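Local structure of annexin (Schistosoma mansoni, 4MDU) at residues 110-121 and 146-157; 97-105 and 350-358. The protein binds acidic phospholipid membranes in a calcium-dependent manner, aggregates liposomes when calcium is present, and takes part in worm reproduction and host-parasite interaction. All coordinates share one frame; numbering follows the deposited sequence.

Interaction 1 of 2, residues 110-121 and 146-157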
loop_
_atom_site.group_PDB
_atom_site.type_symbol
_atom_site.label_atom_id
_atom_site.label_comp_id
_atom_site.label_asym_id
_atom_site.label_seq_id
_atom_site.Cartn_x
_atom_site.Cartn_y
_atom_site.Cartn_z
ATOM N N PRO B 110 -10.437 -7.976 22.340
ATOM C CA PRO B 110 -10.292 -6.523 22.203
ATOM C C PRO B 110 -8.933 -5.983 22.649
ATOM O O PRO B 110 -8.427 -5.061 22.014
ATOM C CB PRO B 110 -11.431 -5.956 23.082
ATOM C CG PRO B 110 -11.942 -7.119 23.887
ATOM C CD PRO B 110 -11.664 -8.346 23.073
ATOM N N TYR B 111 -8.343 -6.524 23.708
ATOM C CA TYR B 111 -7.014 -6.046 24.121
ATOM C C TYR B 111 -5.972 -6.437 23.068
ATOM O O TYR B 111 -5.077 -5.660 22.673
ATOM C CB TYR B 111 -6.634 -6.649 25.470
ATOM C CG TYR B 111 -5.393 -6.036 26.077
ATOM C CD1 TYR B 111 -4.138 -6.594 25.873
ATOM C CD2 TYR B 111 -5.478 -4.893 26.859
ATOM C CE1 TYR B 111 -3.003 -6.031 26.434
ATOM C CE2 TYR B 111 -4.350 -4.321 27.416
ATOM C CZ TYR B 111 -3.116 -4.894 27.200
ATOM O OH TYR B 111 -2.005 -4.316 27.770
ATOM N N MET B 112 -6.093 -7.663 22.600
ATOM C CA MET B 112 -5.183 -8.130 21.562
ATOM C C MET B 112 -5.241 -7.210 20.342
ATOM O O MET B 112 -4.211 -6.807 19.806
ATOM C CB MET B 112 -5.494 -9.579 21.187
ATOM C CG MET B 112 -4.459 -10.183 20.262
ATOM S SD MET B 112 -5.119 -10.132 18.611
ATOM C CE MET B 112 -5.971 -11.678 18.688
ATOM N N LEU B 113 -6.442 -6.840 19.919
ATOM C CA LEU B 113 -6.543 -5.972 18.756
ATOM C C LEU B 113 -5.982 -4.597 19.092
ATOM O O LEU B 113 -5.287 -3.975 18.275
ATOM C CB LEU B 113 -7.976 -5.902 18.225
ATOM C CG LEU B 113 -8.473 -7.237 17.673
ATOM C CD1 LEU B 113 -9.925 -7.100 17.239
ATOM C CD2 LEU B 113 -7.588 -7.714 16.521
ATOM N N ALA B 114 -6.251 -4.117 20.298
ATOM C CA ALA B 114 -5.782 -2.773 20.654
ATOM C C ALA B 114 -4.244 -2.713 20.672
ATOM O O ALA B 114 -3.647 -1.761 20.195
ATOM C CB ALA B 114 -6.393 -2.287 21.993
ATOM N N LYS B 115 -3.601 -3.742 21.202
ATOM C CA LYS B 115 -2.145 -3.763 21.195
ATOM C C LYS B 115 -1.576 -3.681 19.768
ATOM O O LYS B 115 -0.671 -2.894 19.499
ATOM C CB LYS B 115 -1.617 -4.991 21.930
ATOM C CG LYS B 115 -0.737 -4.659 23.138
ATOM C CD LYS B 115 -0.143 -5.924 23.757
ATOM C CE LYS B 115 0.737 -5.616 24.955
ATOM N NZ LYS B 115 1.360 -6.849 25.526
ATOM N N SER B 116 -2.114 -4.472 18.852
ATOM C CA SER B 116 -1.691 -4.370 17.452
ATOM C C SER B 116 -1.959 -2.985 16.863
ATOM O O SER B 116 -1.174 -2.501 16.051
ATOM C CB SER B 116 -2.366 -5.435 16.575
ATOM O OG SER B 116 -1.968 -6.739 16.955
ATOM N N LEU B 117 -3.070 -2.352 17.239
ATOM C CA LEU B 117 -3.361 -1.007 16.728
ATOM C C LEU B 117 -2.310 -0.059 17.264
ATOM O O LEU B 117 -1.752 0.763 16.537
ATOM C CB LEU B 117 -4.772 -0.533 17.136
ATOM C CG LEU B 117 -5.929 -1.240 16.423
ATOM C CD1 LEU B 117 -7.266 -0.877 17.080
ATOM C CD2 LEU B 117 -5.928 -0.898 14.927
ATOM N N TYR B 118 -2.043 -0.180 18.557
ATOM C CA TYR B 118 -1.011 0.615 19.205
ATOM C C TYR B 118 0.318 0.518 18.454
ATOM O O TYR B 118 0.934 1.529 18.126
ATOM C CB TYR B 118 -0.831 0.134 20.639
ATOM C CG TYR B 118 0.311 0.816 21.354
ATOM C CD1 TYR B 118 1.544 0.210 21.466
ATOM C CD2 TYR B 118 0.151 2.076 21.897
ATOM C CE1 TYR B 118 2.582 0.833 22.113
ATOM C CE2 TYR B 118 1.180 2.706 22.545
ATOM C CZ TYR B 118 2.393 2.082 22.653
ATOM O OH TYR B 118 3.422 2.721 23.298
ATOM N N TYR B 119 0.764 -0.700 18.161
ATOM C CA TYR B 119 2.031 -0.856 17.449
ATOM C C TYR B 119 1.972 -0.331 16.008
ATOM O O TYR B 119 2.945 0.212 15.487
ATOM C CB TYR B 119 2.536 -2.309 17.528
ATOM C CG TYR B 119 3.038 -2.662 18.919
ATOM C CD1 TYR B 119 4.126 -1.984 19.466
ATOM C CD2 TYR B 119 2.421 -3.649 19.694
ATOM C CE1 TYR B 119 4.598 -2.277 20.733
ATOM C CE2 TYR B 119 2.893 -3.951 20.986
ATOM C CZ TYR B 119 3.988 -3.249 21.491
ATOM O OH TYR B 119 4.496 -3.500 22.749
ATOM N N ALA B 120 0.815 -0.463 15.375
ATOM C CA ALA B 120 0.665 0.007 14.003
ATOM C C ALA B 120 0.828 1.524 13.910
ATOM O O ALA B 120 1.147 2.068 12.843
ATOM C CB ALA B 120 -0.685 -0.422 13.439
ATOM N N MET B 121 0.612 2.210 15.027
ATOM C CA MET B 121 0.695 3.670 15.026
ATOM C C MET B 121 1.919 4.222 15.762
ATOM O O MET B 121 2.500 5.213 15.341
ATOM C CB MET B 121 -0.605 4.274 15.564
ATOM C CG MET B 121 -1.822 3.957 14.691
ATOM S SD MET B 121 -3.354 4.657 15.319
ATOM C CE MET B 121 -3.568 3.753 16.851
ATOM N N VAL B 146 -12.729 -2.187 21.766
ATOM C CA VAL B 146 -11.327 -2.057 21.399
ATOM C C VAL B 146 -10.796 -0.678 21.797
ATOM O O VAL B 146 -9.673 -0.547 22.297
ATOM C CB VAL B 146 -11.085 -2.282 19.892
ATOM C CG1 VAL B 146 -9.640 -1.971 19.556
ATOM C CG2 VAL B 146 -11.429 -3.710 19.495
ATOM N N ALA B 147 -11.607 0.352 21.572
ATOM C CA ALA B 147 -11.237 1.692 21.999
ATOM C C ALA B 147 -10.957 1.697 23.504
ATOM O O ALA B 147 -9.980 2.280 23.960
ATOM C CB ALA B 147 -12.329 2.703 21.634
ATOM N N ASP B 148 -11.802 1.029 24.279
ATOM C CA ASP B 148 -11.592 1.015 25.715
ATOM C C ASP B 148 -10.299 0.313 26.032
ATOM O O ASP B 148 -9.495 0.797 26.823
ATOM C CB ASP B 148 -12.743 0.331 26.440
ATOM C CG ASP B 148 -13.984 1.206 26.503
ATOM O OD1 ASP B 148 -13.859 2.433 26.244
ATOM O OD2 ASP B 148 -15.072 0.666 26.807
ATOM N N ALA B 149 -10.107 -0.838 25.405
ATOM C CA ALA B 149 -8.946 -1.654 25.688
ATOM C C ALA B 149 -7.686 -0.865 25.334
ATOM O O ALA B 149 -6.668 -0.961 26.017
ATOM C CB ALA B 149 -9.023 -2.948 24.907
ATOM N N TYR B 150 -7.770 -0.072 24.268
ATOM C CA TYR B 150 -6.646 0.757 23.850
ATOM C C TYR B 150 -6.197 1.666 24.981
ATOM O O TYR B 150 -5.005 1.739 25.285
ATOM C CB TYR B 150 -7.011 1.603 22.637
ATOM C CG TYR B 150 -5.821 2.199 21.914
ATOM C CD1 TYR B 150 -5.321 3.454 22.264
ATOM C CD2 TYR B 150 -5.201 1.509 20.866
ATOM C CE1 TYR B 150 -4.237 4.008 21.597
ATOM C CE2 TYR B 150 -4.108 2.051 20.195
ATOM C CZ TYR B 150 -3.633 3.295 20.563
ATOM O OH TYR B 150 -2.568 3.829 19.880
ATOM N N LYS B 151 -7.155 2.368 25.593
ATOM C CA LYS B 151 -6.846 3.233 26.732
ATOM C C LYS B 151 -6.114 2.443 27.822
ATOM O O LYS B 151 -5.231 2.970 28.493
ATOM C CB LYS B 151 -8.105 3.943 27.271
ATOM C CG LYS B 151 -8.660 4.997 26.302
ATOM C CD LYS B 151 -9.873 5.739 26.860
ATOM C CE LYS B 151 -9.484 6.639 28.024
ATOM N NZ LYS B 151 -8.462 7.659 27.639
ATOM N N GLN B 152 -6.467 1.172 27.968
ATOM C CA GLN B 152 -5.800 0.300 28.924
ATOM C C GLN B 152 -4.402 -0.129 28.458
ATOM O O GLN B 152 -3.538 -0.454 29.277
ATOM C CB GLN B 152 -6.663 -0.927 29.229
ATOM C CG GLN B 152 -6.099 -1.811 30.339
ATOM C CD GLN B 152 -5.831 -1.034 31.619
ATOM O OE1 GLN B 152 -6.464 -0.009 31.886
ATOM N NE2 GLN B 152 -4.879 -1.506 32.405
ATOM N N VAL B 153 -4.179 -0.149 27.147
ATOM C CA VAL B 153 -2.850 -0.451 26.634
ATOM C C VAL B 153 -1.938 0.744 26.908
ATOM O O VAL B 153 -0.771 0.578 27.263
ATOM C CB VAL B 153 -2.863 -0.756 25.123
ATOM C CG1 VAL B 153 -1.455 -0.651 24.546
ATOM C CG2 VAL B 153 -3.466 -2.139 24.849
ATOM N N LEU B 154 -2.480 1.951 26.752
ATOM C CA LEU B 154 -1.704 3.160 27.001
ATOM C C LEU B 154 -1.254 3.243 28.457
ATOM O O LEU B 154 -0.163 3.731 28.748
ATOM C CB LEU B 154 -2.487 4.410 26.610
ATOM C CG LEU B 154 -2.758 4.567 25.111
ATOM C CD1 LEU B 154 -3.650 5.764 24.855
ATOM C CD2 LEU B 154 -1.469 4.687 24.333
ATOM N N LYS B 155 -2.081 2.764 29.375
ATOM C CA LYS B 155 -1.686 2.789 30.777
ATOM C C LYS B 155 -0.586 1.769 30.958
ATOM O O LYS B 155 0.452 2.053 31.551
ATOM C CB LYS B 155 -2.862 2.452 31.697
ATOM C CG LYS B 155 -4.084 3.340 31.511
ATOM N N ASP B 156 -0.816 0.577 30.426
ATOM C CA ASP B 156 0.144 -0.516 30.523
ATOM C C ASP B 156 1.515 -0.185 29.923
ATOM O O ASP B 156 2.530 -0.749 30.334
ATOM C CB ASP B 156 -0.426 -1.769 29.855
ATOM C CG ASP B 156 -1.552 -2.393 30.653
ATOM O OD1 ASP B 156 -1.976 -1.778 31.651
ATOM O OD2 ASP B 156 -2.016 -3.494 30.279
ATOM N N LYS B 157 1.543 0.717 28.948
ATOM C CA LYS B 157 2.782 1.030 28.239
ATOM C C LYS B 157 3.409 2.340 28.697
ATOM O O LYS B 157 4.259 2.894 28.000
ATOM C CB LYS B 157 2.540 1.069 26.728
ATOM C CG LYS B 157 2.284 -0.289 26.107
ATOM C CD LYS B 157 3.578 -1.083 25.998
ATOM C CE LYS B 157 3.335 -2.489 25.481
ATOM N NZ LYS B 157 2.505 -3.311 26.409
#

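Interaction 2 of 2, residues 97-105 and 350-358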
loop_
_atom_site.group_PDB
_atom_site.type_symbol
_atom_site.label_atom_id
_atom_site.label_comp_id
_atom_site.label_asym_id
_atom_site.label_seq_id
_atom_site.Cartn_x
_atom_site.Cartn_y
_atom_site.Cartn_z
ATOM N N ASP B 97 8.573 -18.057 19.483
ATOM C CA ASP B 97 7.355 -17.888 18.705
ATOM C C ASP B 97 6.150 -18.522 19.388
ATOM O O ASP B 97 5.030 -18.031 19.279
ATOM C CB ASP B 97 7.532 -18.486 17.314
ATOM C CG ASP B 97 8.562 -17.743 16.506
ATOM O OD1 ASP B 97 8.988 -18.260 15.450
ATOM O OD2 ASP B 97 8.946 -16.636 16.947
ATOM N N PHE B 98 6.387 -19.617 20.091
ATOM C CA PHE B 98 5.310 -20.282 20.778
ATOM C C PHE B 98 4.736 -19.336 21.822
ATOM O O PHE B 98 3.526 -19.132 21.884
ATOM C CB PHE B 98 5.811 -21.550 21.441
ATOM C CG PHE B 98 4.721 -22.403 22.002
ATOM C CD1 PHE B 98 3.471 -22.422 21.412
ATOM C CD2 PHE B 98 4.950 -23.194 23.115
ATOM C CE1 PHE B 98 2.467 -23.203 21.929
ATOM C CE2 PHE B 98 3.947 -23.984 23.637
ATOM C CZ PHE B 98 2.704 -23.989 23.045
ATOM N N ARG B 99 5.606 -18.751 22.639
ATOM C CA ARG B 99 5.162 -17.775 23.639
ATOM C C ARG B 99 4.402 -16.609 22.988
ATOM O O ARG B 99 3.354 -16.196 23.477
ATOM C CB ARG B 99 6.343 -17.264 24.465
ATOM C CG ARG B 99 5.949 -16.341 25.600
ATOM C CD ARG B 99 7.012 -16.315 26.693
ATOM N NE ARG B 99 8.205 -15.560 26.309
ATOM C CZ ARG B 99 9.246 -15.343 27.113
ATOM N NH1 ARG B 99 9.254 -15.835 28.345
ATOM N NH2 ARG B 99 10.284 -14.641 26.683
ATOM N N LYS B 100 4.931 -16.092 21.884
ATOM C CA LYS B 100 4.268 -15.024 21.148
ATOM C C LYS B 100 2.819 -15.395 20.832
ATOM O O LYS B 100 1.886 -14.674 21.176
ATOM C CB LYS B 100 5.003 -14.736 19.840
ATOM C CG LYS B 100 5.941 -13.559 19.875
ATOM C CD LYS B 100 7.358 -13.988 20.184
ATOM C CE LYS B 100 8.299 -12.792 20.129
ATOM N NZ LYS B 100 8.134 -12.047 18.846
ATOM N N VAL B 101 2.625 -16.529 20.179
ATOM C CA VAL B 101 1.291 -16.856 19.727
ATOM C C VAL B 101 0.396 -17.144 20.933
ATOM O O VAL B 101 -0.799 -16.818 20.934
ATOM C CB VAL B 101 1.296 -18.016 18.695
ATOM C CG1 VAL B 101 1.696 -19.324 19.350
ATOM C CG2 VAL B 101 -0.075 -18.135 18.031
ATOM N N LEU B 102 0.975 -17.731 21.972
ATOM C CA LEU B 102 0.221 -17.994 23.191
ATOM C C LEU B 102 -0.274 -16.688 23.828
ATOM O O LEU B 102 -1.348 -16.638 24.427
ATOM C CB LEU B 102 1.058 -18.762 24.201
ATOM C CG LEU B 102 1.204 -20.266 23.982
ATOM C CD1 LEU B 102 2.048 -20.890 25.090
ATOM C CD2 LEU B 102 -0.160 -20.936 23.903
ATOM N N CYS B 103 0.514 -15.631 23.705
ATOM C CA CYS B 103 0.129 -14.390 24.336
ATOM C C CYS B 103 -1.001 -13.739 23.555
ATOM O O CYS B 103 -1.917 -13.203 24.149
ATOM C CB CYS B 103 1.318 -13.447 24.516
ATOM S SG CYS B 103 2.373 -13.868 25.942
ATOM N N GLN B 104 -0.955 -13.806 22.229
ATOM C CA GLN B 104 -2.056 -13.265 21.438
ATOM C C GLN B 104 -3.338 -13.990 21.817
ATOM O O GLN B 104 -4.389 -13.384 21.973
ATOM C CB GLN B 104 -1.768 -13.406 19.944
ATOM C CG GLN B 104 -0.516 -12.659 19.523
ATOM C CD GLN B 104 -0.557 -11.210 19.958
ATOM O OE1 GLN B 104 -1.420 -10.443 19.515
ATOM N NE2 GLN B 104 0.365 -10.824 20.843
ATOM N N LEU B 105 -3.212 -15.294 22.020
ATOM C CA LEU B 105 -4.331 -16.172 22.324
ATOM C C LEU B 105 -4.987 -16.021 23.718
ATOM O O LEU B 105 -6.217 -16.052 23.806
ATOM C CB LEU B 105 -3.879 -17.619 22.080
ATOM C CG LEU B 105 -4.801 -18.755 21.631
ATOM C CD1 LEU B 105 -5.820 -18.384 20.546
ATOM C CD2 LEU B 105 -3.923 -19.912 21.174
ATOM N N ASP B 350 6.214 -24.918 17.581
ATOM C CA ASP B 350 4.956 -24.997 18.292
ATOM C C ASP B 350 3.984 -23.891 17.859
ATOM O O ASP B 350 2.778 -23.984 18.051
ATOM C CB ASP B 350 5.247 -24.933 19.786
ATOM C CG ASP B 350 5.932 -26.190 20.273
ATOM O OD1 ASP B 350 5.643 -27.249 19.692
ATOM O OD2 ASP B 350 6.744 -26.130 21.216
ATOM N N TYR B 351 4.546 -22.848 17.276
ATOM C CA TYR B 351 3.803 -21.764 16.683
ATOM C C TYR B 351 3.019 -22.315 15.493
ATOM O O TYR B 351 1.792 -22.234 15.459
ATOM C CB TYR B 351 4.806 -20.675 16.282
ATOM C CG TYR B 351 4.323 -19.627 15.326
ATOM C CD1 TYR B 351 3.220 -18.832 15.626
ATOM C CD2 TYR B 351 5.004 -19.385 14.149
ATOM C CE1 TYR B 351 2.791 -17.863 14.756
ATOM C CE2 TYR B 351 4.586 -18.414 13.268
ATOM C CZ TYR B 351 3.471 -17.656 13.577
ATOM O OH TYR B 351 3.046 -16.676 12.705
ATOM N N ARG B 352 3.727 -22.903 14.533
ATOM C CA ARG B 352 3.075 -23.552 13.393
ATOM C C ARG B 352 1.965 -24.485 13.874
ATOM O O ARG B 352 0.832 -24.461 13.374
ATOM C CB ARG B 352 4.097 -24.352 12.571
ATOM C CG ARG B 352 3.481 -25.452 11.700
ATOM C CD ARG B 352 4.386 -25.819 10.541
ATOM N NE ARG B 352 5.611 -26.468 10.989
ATOM C CZ ARG B 352 6.620 -26.787 10.183
ATOM N NH1 ARG B 352 6.529 -26.530 8.879
ATOM N NH2 ARG B 352 7.709 -27.374 10.679
ATOM N N ARG B 353 2.302 -25.299 14.864
ATOM C CA ARG B 353 1.378 -26.290 15.385
ATOM C C ARG B 353 0.142 -25.601 15.955
ATOM O O ARG B 353 -0.989 -26.030 15.719
ATOM C CB ARG B 353 2.073 -27.128 16.455
ATOM C CG ARG B 353 1.298 -28.352 16.908
ATOM C CD ARG B 353 1.341 -29.482 15.864
ATOM N NE ARG B 353 -0.024 -29.872 15.581
ATOM C CZ ARG B 353 -0.603 -29.841 14.388
ATOM N NH1 ARG B 353 0.067 -29.502 13.293
ATOM N NH2 ARG B 353 -1.865 -30.211 14.296
ATOM N N THR B 354 0.361 -24.521 16.695
ATOM C CA THR B 354 -0.751 -23.748 17.240
ATOM C C THR B 354 -1.665 -23.238 16.129
ATOM O O THR B 354 -2.874 -23.384 16.210
ATOM C CB THR B 354 -0.270 -22.556 18.080
ATOM O OG1 THR B 354 0.570 -23.015 19.149
ATOM C CG2 THR B 354 -1.480 -21.813 18.662
ATOM N N LEU B 355 -1.086 -22.654 15.083
ATOM C CA LEU B 355 -1.890 -22.147 13.970
ATOM C C LEU B 355 -2.698 -23.264 13.313
ATOM O O LEU B 355 -3.864 -23.067 12.956
ATOM C CB LEU B 355 -1.010 -21.464 12.926
ATOM C CG LEU B 355 -0.151 -20.285 13.397
ATOM C CD1 LEU B 355 0.520 -19.638 12.210
ATOM C CD2 LEU B 355 -0.988 -19.244 14.162
ATOM N N CYS B 356 -2.076 -24.432 13.148
ATOM C CA CYS B 356 -2.751 -25.564 12.507
ATOM C C CYS B 356 -3.954 -26.019 13.327
ATOM O O CYS B 356 -4.988 -26.394 12.776
ATOM C CB CYS B 356 -1.764 -26.733 12.281
ATOM S SG CYS B 356 -0.534 -26.315 11.014
ATOM N N VAL B 357 -3.817 -25.983 14.646
ATOM C CA VAL B 357 -4.882 -26.443 15.518
ATOM C C VAL B 357 -6.062 -25.463 15.478
ATOM O O VAL B 357 -7.208 -25.874 15.480
ATOM C CB VAL B 357 -4.368 -26.639 16.938
ATOM C CG1 VAL B 357 -5.523 -26.819 17.938
ATOM C CG2 VAL B 357 -3.443 -27.834 16.966
ATOM N N LEU B 358 -5.765 -24.172 15.408
ATOM C CA LEU B 358 -6.808 -23.175 15.238
ATOM C C LEU B 358 -7.690 -23.520 14.033
ATOM O O LEU B 358 -8.903 -23.365 14.098
ATOM C CB LEU B 358 -6.210 -21.773 15.088
ATOM C CG LEU B 358 -5.592 -21.118 16.323
ATOM C CD1 LEU B 358 -4.885 -19.832 15.917
ATOM C CD2 LEU B 358 -6.650 -20.829 17.391
#

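Interaction 1 of 2, residues 110-121 and 146-157
Ala114 and Tyr150 bring the helix backbones close, their CA atoms 4.8 Å apart, and here the packing is tight. The methyl of Ala114 drops into a hole formed by Val146, Ala149, Tyr150 and Val153, with its CB 3.5 Å from the backbone N of Tyr150. Val146 answers as a knob among Pro110, Leu113, Ala114 and Leu117, and its CG1 lies 3.6 Å from Leu117 CD1. The ring of Tyr150, its CG anti to the backbone N (chi1 -164°), swings across helix 109-122 and presents an edge to the backbone at Tyr118. Its hydroxyl bonds Asp169, and Met121 CE sits 3.2 Å from Tyr150 OH. Val153 parts two aromatic rings: CG1 packs over a face of Tyr118, while CG2 lies over a face of Tyr111 in a CH-pi contact.

Toward solvent the contact becomes polar and looser. Tyr111 OH gives a hydrogen bond of 2.6 Å to Asp156 OD2, reaching that oxygen on its anti side and 23° out of the carboxylate plane. Lys157, just past the helix end, bends back so that its CE approaches Tyr119 OH, whereas its NZ stands 3.8 Å from Lys115 NZ, a pairing of like charges that is probably unfavourable unless solvent screens it.

With axes 7.9 Å apart and crossing at -63°, this is knobs-into-holes packing of two helices within the second annexin repeat, and it ends at Met121, a ligand of one of the repeat's calcium sites.

Interaction 2 of 2, residues 97-105 and 350-358
Phe98 lies against Asp350 and Thr354 where the two helices come nearest, and its side chain can be followed outward from the backbone. CB starts 3.8 Å from Asp350 CB. With CG anti to the backbone N (chi1 -171°), the ring turns its face to that same methylene: CG is 3.4 Å from Asp350 CB, and the approach, 20° off the ring normal, makes a CH-pi contact. Along one side of the ring, CD1 still touches Asp350 CB, and CE1 reaches Thr354 OG1 at 3.4 Å, the oxygen lying near the ring plane at its edge. On the other side CD2 passes Asp350 OD2 more loosely. Leu102 CD1 fills the opposite face, which leaves the phenyl sandwiched between its own helix and the partner.

Thr354 OG1 is not left to the ring alone. It donates a 2.6 Å hydrogen bond to Asp350 O, one turn back, and that carbonyl also accepts from Thr354 N, the two donors coming from opposite faces of its plane.

Further along, Val101 meets the edge of the Tyr351 ring, with CB 3.7 Å from CD1, and points tip to tip at Thr354. Leu105 and Leu358 then slide past each other in opposite directions. Asp97 begins the row with its CB against Tyr351 CB, while its carboxylate turns to Thr307.

This is side-by-side packing of helices running 34° from parallel, largely through carbon atoms, and it joins the first and fourth repeats of the annexin fold.

In the fold
From the N terminus, the chain reaches helix 96-106 in the first repeat and then, after a short turn, helix 109-122 at the start of the second. Interaction 1 closes a short loop, since only 24 residues separate its segments, and it stays within the second repeat. Interaction 2 closes a far longer one: 244 residues pass, through the second and third repeats and most of the fourth, before helix 349-358 comes back against the first. The small loop is therefore nested inside the large one. The contacts, with centres about 20 Å apart, touch directly where Met112 CG packs 3.1 Å from Gln104 OE1. Helix 311-320 of the fourth repeat also lies against both.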